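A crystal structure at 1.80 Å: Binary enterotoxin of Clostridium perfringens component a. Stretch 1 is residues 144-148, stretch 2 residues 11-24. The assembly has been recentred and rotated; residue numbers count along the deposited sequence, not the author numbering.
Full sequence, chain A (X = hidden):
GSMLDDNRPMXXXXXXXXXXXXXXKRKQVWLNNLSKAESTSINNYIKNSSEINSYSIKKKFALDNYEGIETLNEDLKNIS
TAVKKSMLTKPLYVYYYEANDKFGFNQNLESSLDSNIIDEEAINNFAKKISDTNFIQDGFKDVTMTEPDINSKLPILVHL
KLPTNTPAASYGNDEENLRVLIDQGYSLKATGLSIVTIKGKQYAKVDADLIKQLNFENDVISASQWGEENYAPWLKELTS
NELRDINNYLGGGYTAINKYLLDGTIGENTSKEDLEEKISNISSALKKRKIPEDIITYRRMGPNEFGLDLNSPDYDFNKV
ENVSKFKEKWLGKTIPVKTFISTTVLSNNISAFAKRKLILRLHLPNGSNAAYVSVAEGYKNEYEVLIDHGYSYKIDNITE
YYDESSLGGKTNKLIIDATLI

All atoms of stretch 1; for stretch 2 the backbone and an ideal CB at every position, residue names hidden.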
ATOM      1  N   THR A 144      -5.520   2.614 -20.052  1.00 26.34           N
ATOM      2  CA  THR A 144      -5.728   2.606 -21.498  1.00 35.51           C
ATOM      3  C   THR A 144      -4.635   1.801 -22.213  1.00 39.60           C
ATOM      4  O   THR A 144      -3.559   1.562 -21.660  1.00 31.73           O
ATOM      5  CB  THR A 144      -5.786   4.039 -22.057  1.00 34.59           C
ATOM      6  OG1 THR A 144      -4.515   4.676 -21.905  1.00 34.94           O
ATOM      7  CG2 THR A 144      -6.817   4.841 -21.306  1.00 37.18           C
ATOM      8  N   MET A 145      -4.922   1.381 -23.445  1.00 34.67           N
ATOM      9  CA  MET A 145      -4.061   0.445 -24.171  1.00 34.19           C
ATOM     10  C   MET A 145      -2.942   1.101 -24.965  1.00 29.85           C
ATOM     11  O   MET A 145      -2.016   0.424 -25.410  1.00 32.17           O
ATOM     12  CB  MET A 145      -4.897  -0.397 -25.131  1.00 37.95           C
ATOM     13  CG  MET A 145      -5.969  -1.194 -24.441  1.00 38.52           C
ATOM     14  SD  MET A 145      -7.029  -2.097 -25.575  1.00 41.19           S
ATOM     15  CE  MET A 145      -8.420  -2.342 -24.456  1.00 35.31           C
ATOM     16  N   THR A 146      -3.041   2.406 -25.169  1.00 36.82           N
ATOM     17  CA  THR A 146      -2.110   3.099 -26.050  1.00 36.21           C
ATOM     18  C   THR A 146      -1.659   4.416 -25.446  1.00 31.70           C
ATOM     19  O   THR A 146      -2.327   4.968 -24.574  1.00 31.11           O
ATOM     20  CB  THR A 146      -2.737   3.374 -27.443  1.00 33.36           C
ATOM     21  OG1 THR A 146      -4.018   3.995 -27.288  1.00 36.02           O
ATOM     22  CG2 THR A 146      -2.895   2.085 -28.234  1.00 33.34           C
ATOM     23  N   GLU A 147      -0.512   4.903 -25.907  1.00 28.62           N
ATOM     24  CA  GLU A 147       0.007   6.190 -25.479  1.00 35.27           C
ATOM     25  C   GLU A 147      -1.025   7.265 -25.737  1.00 37.02           C
ATOM     26  O   GLU A 147      -1.545   7.363 -26.841  1.00 38.09           O
ATOM     27  CB  GLU A 147       1.308   6.519 -26.206  1.00 38.20           C
ATOM     28  CG  GLU A 147       1.939   7.826 -25.767  1.00 43.31           C
ATOM     29  CD  GLU A 147       3.121   8.210 -26.629  1.00 50.31           C
ATOM     30  OE1 GLU A 147       4.098   7.432 -26.669  1.00 44.13           O
ATOM     31  OE2 GLU A 147       3.069   9.283 -27.277  1.00 57.67           O
ATOM     32  N   PRO A 148      -1.338   8.070 -24.714  1.00 33.52           N
ATOM     33  CA  PRO A 148      -2.375   9.089 -24.911  1.00 32.79           C
ATOM     34  C   PRO A 148      -2.034  10.031 -26.056  1.00 44.37           C
ATOM     35  O   PRO A 148      -0.851  10.239 -26.354  1.00 40.15           O
ATOM     36  CB  PRO A 148      -2.395   9.827 -23.580  1.00 33.98           C
ATOM     37  CG  PRO A 148      -1.904   8.807 -22.586  1.00 32.55           C
ATOM     38  CD  PRO A 148      -0.861   8.021 -23.322  1.00 34.49           C
ATOM     39  N   UNK A  11       3.098  -4.497 -26.692  1.00 39.58           N
ATOM     40  CA  UNK A  11       2.819  -3.072 -26.512  1.00 38.08           C
ATOM     41  C   UNK A  11       2.110  -2.500 -27.749  1.00 41.45           C
ATOM     42  O   UNK A  11       2.723  -2.370 -28.810  1.00 41.62           O
ATOM     43  CB  UNK A  11       4.115  -2.306 -26.240  1.00 38.08           C
ATOM     44  N   UNK A  12       0.825  -2.162 -27.612  1.00 45.14           N
ATOM     45  CA  UNK A  12       0.039  -1.607 -28.724  1.00 48.27           C
ATOM     46  C   UNK A  12       0.521  -0.214 -29.113  1.00 42.77           C
ATOM     47  O   UNK A  12       0.189   0.285 -30.188  1.00 46.25           O
ATOM     48  CB  UNK A  12      -1.444  -1.554 -28.352  1.00 48.27           C
ATOM     49  N   UNK A  13       1.310   0.390 -28.228  1.00 42.25           N
ATOM     50  CA  UNK A  13       1.957   1.675 -28.462  1.00 39.06           C
ATOM     51  C   UNK A  13       0.957   2.746 -28.914  1.00 43.47           C
ATOM     52  O   UNK A  13       0.500   3.545 -28.105  1.00 39.66           O
ATOM     53  CB  UNK A  13       3.063   1.518 -29.508  1.00 39.06           C
ATOM     54  N   UNK A  14       0.612   2.749 -30.198  1.00 49.25           N
ATOM     55  CA  UNK A  14      -0.319   3.746 -30.733  1.00 48.16           C
ATOM     56  C   UNK A  14      -1.362   3.121 -31.661  1.00 47.55           C
ATOM     57  O   UNK A  14      -2.256   3.803 -32.178  1.00 41.61           O
ATOM     58  CB  UNK A  14       0.453   4.833 -31.483  1.00 48.16           C
ATOM     59  N   UNK A  15      -1.242   1.812 -31.847  1.00 44.26           N
ATOM     60  CA  UNK A  15      -2.180   1.045 -32.653  1.00 45.22           C
ATOM     61  C   UNK A  15      -3.459   0.831 -31.905  1.00 44.30           C
ATOM     62  O   UNK A  15      -3.712  -0.253 -31.375  1.00 48.15           O
ATOM     63  CB  UNK A  15      -1.579  -0.300 -33.065  1.00 45.22           C
ATOM     64  N   UNK A  16      -4.306   1.829 -31.871  1.00 48.04           N
ATOM     65  CA  UNK A  16      -5.489   1.602 -31.101  1.00 50.72           C
ATOM     66  C   UNK A  16      -6.576   0.918 -31.918  1.00 46.37           C
ATOM     67  O   UNK A  16      -7.519   0.367 -31.355  1.00 58.92           O
ATOM     68  CB  UNK A  16      -6.001   2.928 -30.535  1.00 50.72           C
ATOM     69  N   UNK A  17      -6.421   0.891 -33.238  1.00 48.00           N
ATOM     70  CA  UNK A  17      -7.301   0.069 -34.060  1.00 47.11           C
ATOM     71  C   UNK A  17      -7.248  -1.406 -33.662  1.00 46.21           C
ATOM     72  O   UNK A  17      -8.258  -1.998 -33.269  1.00 46.09           O
ATOM     73  CB  UNK A  17      -6.929   0.222 -35.536  1.00 47.11           C
ATOM     74  N   UNK A  18      -6.065  -1.995 -33.767  1.00 50.99           N
ATOM     75  CA  UNK A  18      -5.877  -3.398 -33.396  1.00 59.97           C
ATOM     76  C   UNK A  18      -6.204  -3.624 -31.925  1.00 57.68           C
ATOM     77  O   UNK A  18      -6.737  -4.676 -31.553  1.00 47.20           O
ATOM     78  CB  UNK A  18      -4.442  -3.840 -33.688  1.00 59.97           C
ATOM     79  N   UNK A  19      -5.871  -2.632 -31.096  1.00 53.80           N
ATOM     80  CA  UNK A  19      -6.134  -2.701 -29.666  1.00 45.92           C
ATOM     81  C   UNK A  19      -7.628  -2.865 -29.395  1.00 50.12           C
ATOM     82  O   UNK A  19      -8.025  -3.719 -28.602  1.00 47.37           O
ATOM     83  CB  UNK A  19      -5.602  -1.449 -28.966  1.00 45.92           C
ATOM     84  N   UNK A  20      -8.455  -2.058 -30.064  1.00 50.07           N
ATOM     85  CA  UNK A  20      -9.900  -2.124 -29.865  1.00 49.31           C
ATOM     86  C   UNK A  20     -10.451  -3.424 -30.430  1.00 49.85           C
ATOM     87  O   UNK A  20     -11.402  -3.983 -29.884  1.00 45.46           O
ATOM     88  CB  UNK A  20     -10.592  -0.925 -30.517  1.00 49.31           C
ATOM     89  N   UNK A  21      -9.855  -3.905 -31.517  1.00 45.39           N
ATOM     90  CA  UNK A  21     -10.287  -5.164 -32.099  1.00 61.54           C
ATOM     91  C   UNK A  21     -10.014  -6.259 -31.081  1.00 63.03           C
ATOM     92  O   UNK A  21     -10.938  -6.936 -30.616  1.00 61.49           O
ATOM     93  CB  UNK A  21      -9.578  -5.444 -33.426  1.00 61.54           C
ATOM     94  N   UNK A  22      -8.735  -6.400 -30.738  1.00 59.50           N
ATOM     95  CA  UNK A  22      -8.291  -7.266 -29.646  1.00 45.13           C
ATOM     96  C   UNK A  22      -9.197  -7.112 -28.429  1.00 47.10           C
ATOM     97  O   UNK A  22      -9.686  -8.101 -27.885  1.00 48.00           O
ATOM     98  CB  UNK A  22      -6.842  -6.951 -29.268  1.00 45.13           C
ATOM     99  N   UNK A  23      -9.448  -5.863 -28.036  1.00 45.35           N
ATOM    100  CA  UNK A  23     -10.296  -5.573 -26.891  1.00 47.37           C
ATOM    101  C   UNK A  23     -11.719  -6.042 -27.115  1.00 49.33           C
ATOM    102  O   UNK A  23     -12.417  -6.408 -26.176  1.00 42.77           O
ATOM    103  CB  UNK A  23     -10.283  -4.073 -26.587  1.00 47.37           C
ATOM    104  N   UNK A  24     -12.158  -6.021 -28.363  1.00 57.76           N
ATOM    105  CA  UNK A  24     -13.576  -6.169 -28.611  1.00 57.95           C
ATOM    106  C   UNK A  24     -14.075  -7.565 -28.417  1.00 56.26           C
ATOM    107  O   UNK A  24     -15.080  -7.795 -27.739  1.00 47.31           O
ATOM    108  CB  UNK A  24     -13.908  -5.710 -30.032  1.00 57.95           C
TER

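Stretch 1 crosses the loop and first helical turns of stretch 2. M145 reaches along the helix, T146 sits over the loop, and E147 bonds through its N to the loop backbone and holds its carboxylate beside the loop.

Position 11 points CA-to-CB sideways, and its ideal CB has nothing of stretch 1 within 5.5 Å. Many side chains would fit. It is D11. D11 OD1 accepts from the backbone N of position 13 at 2.9 Å, which ties the turn together.

At position 12 CA-to-CB points toward stretch 1. The ideal CB lies 3.6 Å from M145 O and 3.9 Å from T146 CG2. An apolar residue, aliphatic or aromatic, would suit it. It is F12, with chi1 m at -80°. Its CB packs 3.9 Å from T146 CG2. Water 2 donates to M145 O at 3.0 Å and accepts weakly from F12 N at 3.3 Å.

Position 13 has phi/psi of 52/-81. Positive phi favours glycine, and asparagine or aspartate tolerate it better than most; other residues are possible, since nothing of stretch 1 limits size here. CA-to-CB points away, so stretch 1 selects nothing here. It is A13. Its contribution is backbone: E147 N donates to A13 O at 2.8 Å, with an angle of 161°. This is the only direct hydrogen bond between the stretches.

Position 14 points sideways, with its ideal CB 5.4 Å from T146 CB. The carboxylate of E147 is the charge on offer, so a long basic side chain would suit; a polar one could also serve. It is K14. The extended chain brings NZ 3.7 Å from E147 OE2, a long salt bridge, while K14 CE lies 3.4 Å from the same OE2.

Position 15 points away and directly precedes the helix. Aspartate, asparagine, serine or threonine would suit an N-cap. It is D15. D15 OD1 accepts from the backbone N of position 18 at 2.8 Å, a capping bond.

Position 16 opens the helix, with CA-to-CB sideways and the ideal CB 4.0 Å from T146 OG1. Polar or long side chains could lie alongside the threonine. It is K16. Its CB touches T146 CG2 at 3.9 Å, and the end of the chain leads away.

Positions 17 and 18 are out of reach, so stretch 1 sets no preference. They are N17 and S18.

Position 19 points toward M145, with its ideal CB 3.7 Å from SD. Little space remains, so a small residue suits best. It is A19, whose CB packs against M145 SD at 3.7 Å.

Position 20 points sideways and 21 is out of reach; stretch 1 constrains neither. They are T20 and L21.

Position 22 points toward stretch 1, but its ideal CB touches nothing there. A large apolar side chain could reach the sulfur. It is W22. Its CZ3 lies 3.9 Å from M145 SD, which meets the ring at its edge.

Position 23 also points toward M145. The ideal CB is already 3.3 Å from CE, a tight fit that favours alanine or glycine. It is A23, whose CB contacts M145 CE at 3.3 Å.

Position 24 is out of reach and open to many residues. It is K24.

Stretch 2, residues 11-24: DFAKDKNSATLWAK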
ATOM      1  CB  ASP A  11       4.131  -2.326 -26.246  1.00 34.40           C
ATOM      2  CG  ASP A  11       3.927  -0.933 -25.679  1.00 39.14           C
ATOM      3  OD1 ASP A  11       2.820  -0.361 -25.820  1.00 39.75           O
ATOM      4  OD2 ASP A  11       4.892  -0.402 -25.085  1.00 33.21           O
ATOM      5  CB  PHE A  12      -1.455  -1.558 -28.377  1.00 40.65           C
ATOM      6  CG  PHE A  12      -2.148  -2.877 -28.532  1.00 41.54           C
ATOM      7  CD1 PHE A  12      -2.313  -3.442 -29.783  1.00 46.32           C
ATOM      8  CD2 PHE A  12      -2.616  -3.564 -27.425  1.00 41.16           C
ATOM      9  CE1 PHE A  12      -2.943  -4.667 -29.929  1.00 46.81           C
ATOM     10  CE2 PHE A  12      -3.244  -4.785 -27.561  1.00 42.43           C
ATOM     11  CZ  PHE A  12      -3.410  -5.338 -28.814  1.00 42.08           C
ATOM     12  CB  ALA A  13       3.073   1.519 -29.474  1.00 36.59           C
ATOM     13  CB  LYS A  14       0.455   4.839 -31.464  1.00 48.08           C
ATOM     14  CG  LYS A  14       1.422   5.585 -30.561  1.00 41.21           C
ATOM     15  CD  LYS A  14       1.977   6.815 -31.245  1.00 46.82           C
ATOM     16  CE  LYS A  14       2.643   7.747 -30.244  1.00 50.46           C
ATOM     17  NZ  LYS A  14       3.341   8.864 -30.937  1.00 57.75           N
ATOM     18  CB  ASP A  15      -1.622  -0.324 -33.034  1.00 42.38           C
ATOM     19  CG  ASP A  15      -2.495  -1.044 -34.058  1.00 44.34           C
ATOM     20  OD1 ASP A  15      -3.664  -0.639 -34.281  1.00 44.66           O
ATOM     21  OD2 ASP A  15      -2.009  -2.034 -34.636  1.00 45.63           O
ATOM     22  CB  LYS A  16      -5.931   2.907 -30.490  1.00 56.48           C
ATOM     23  CG  LYS A  16      -7.174   2.811 -29.716  1.00 52.79           C
ATOM     24  CD  LYS A  16      -7.913   3.993 -30.206  1.00 63.65           C
ATOM     25  CE  LYS A  16      -9.286   3.664 -30.668  1.00 65.36           C
ATOM     26  NZ  LYS A  16      -9.979   4.951 -30.914  1.00 76.51           N
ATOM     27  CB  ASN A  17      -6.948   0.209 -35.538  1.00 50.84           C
ATOM     28  CG  ASN A  17      -7.851  -0.630 -36.433  1.00 57.89           C
ATOM     29  OD1 ASN A  17      -8.076  -1.811 -36.739  0.50 50.07           O
ATOM     30  ND2 ASN A  17      -8.995  -0.064 -36.795  1.00 61.50           N
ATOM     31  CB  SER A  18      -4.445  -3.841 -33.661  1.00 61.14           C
ATOM     32  OG  SER A  18      -3.598  -3.315 -32.658  1.00 63.45           O
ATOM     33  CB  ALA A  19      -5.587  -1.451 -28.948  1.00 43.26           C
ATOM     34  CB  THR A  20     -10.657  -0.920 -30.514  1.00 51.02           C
ATOM     35  OG1 THR A  20     -10.297  -0.805 -31.896  1.00 51.19           O
ATOM     36  CG2 THR A  20     -10.377   0.390 -29.774  1.00 40.57           C
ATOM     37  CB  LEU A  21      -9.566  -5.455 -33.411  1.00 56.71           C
ATOM     38  CG  LEU A  21     -10.277  -6.539 -34.216  1.00 57.15           C
ATOM     39  CD1 LEU A  21     -11.757  -6.197 -34.383  1.00 60.75           C
ATOM     40  CD2 LEU A  21      -9.597  -6.764 -35.555  1.00 52.56           C
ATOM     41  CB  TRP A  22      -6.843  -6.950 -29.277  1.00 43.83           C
ATOM     42  CG  TRP A  22      -6.348  -7.697 -28.077  1.00 50.34           C
ATOM     43  CD1 TRP A  22      -5.991  -9.016 -28.016  1.00 55.21           C
ATOM     44  CD2 TRP A  22      -6.140  -7.168 -26.765  1.00 48.33           C
ATOM     45  NE1 TRP A  22      -5.580  -9.339 -26.744  1.00 46.73           N
ATOM     46  CE2 TRP A  22      -5.659  -8.220 -25.957  1.00 43.59           C
ATOM     47  CE3 TRP A  22      -6.309  -5.904 -26.193  1.00 47.71           C
ATOM     48  CZ2 TRP A  22      -5.355  -8.049 -24.612  1.00 39.13           C
ATOM     49  CZ3 TRP A  22      -6.003  -5.739 -24.854  1.00 44.53           C
ATOM     50  CH2 TRP A  22      -5.530  -6.806 -24.081  1.00 39.10           C
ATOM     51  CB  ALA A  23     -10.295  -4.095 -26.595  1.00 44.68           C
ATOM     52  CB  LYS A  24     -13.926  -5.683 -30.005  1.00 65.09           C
ATOM     53  CG  LYS A  24     -15.079  -4.790 -29.815  1.00 68.68           C
ATOM     54  CD  LYS A  24     -14.524  -3.713 -28.934  1.00 76.55           C
ATOM     55  CE  LYS A  24     -15.603  -2.881 -28.387  1.00 89.38           C
ATOM     56  NZ  LYS A  24     -16.409  -3.619 -27.363  1.00 95.78           N
TER
HETATM   57  O   HOH W   1       0.218  -0.806 -25.294  1.00 32.35           O
HETATM   58  O   HOH W   2      -1.202  -2.437 -25.010  1.00 28.77           O
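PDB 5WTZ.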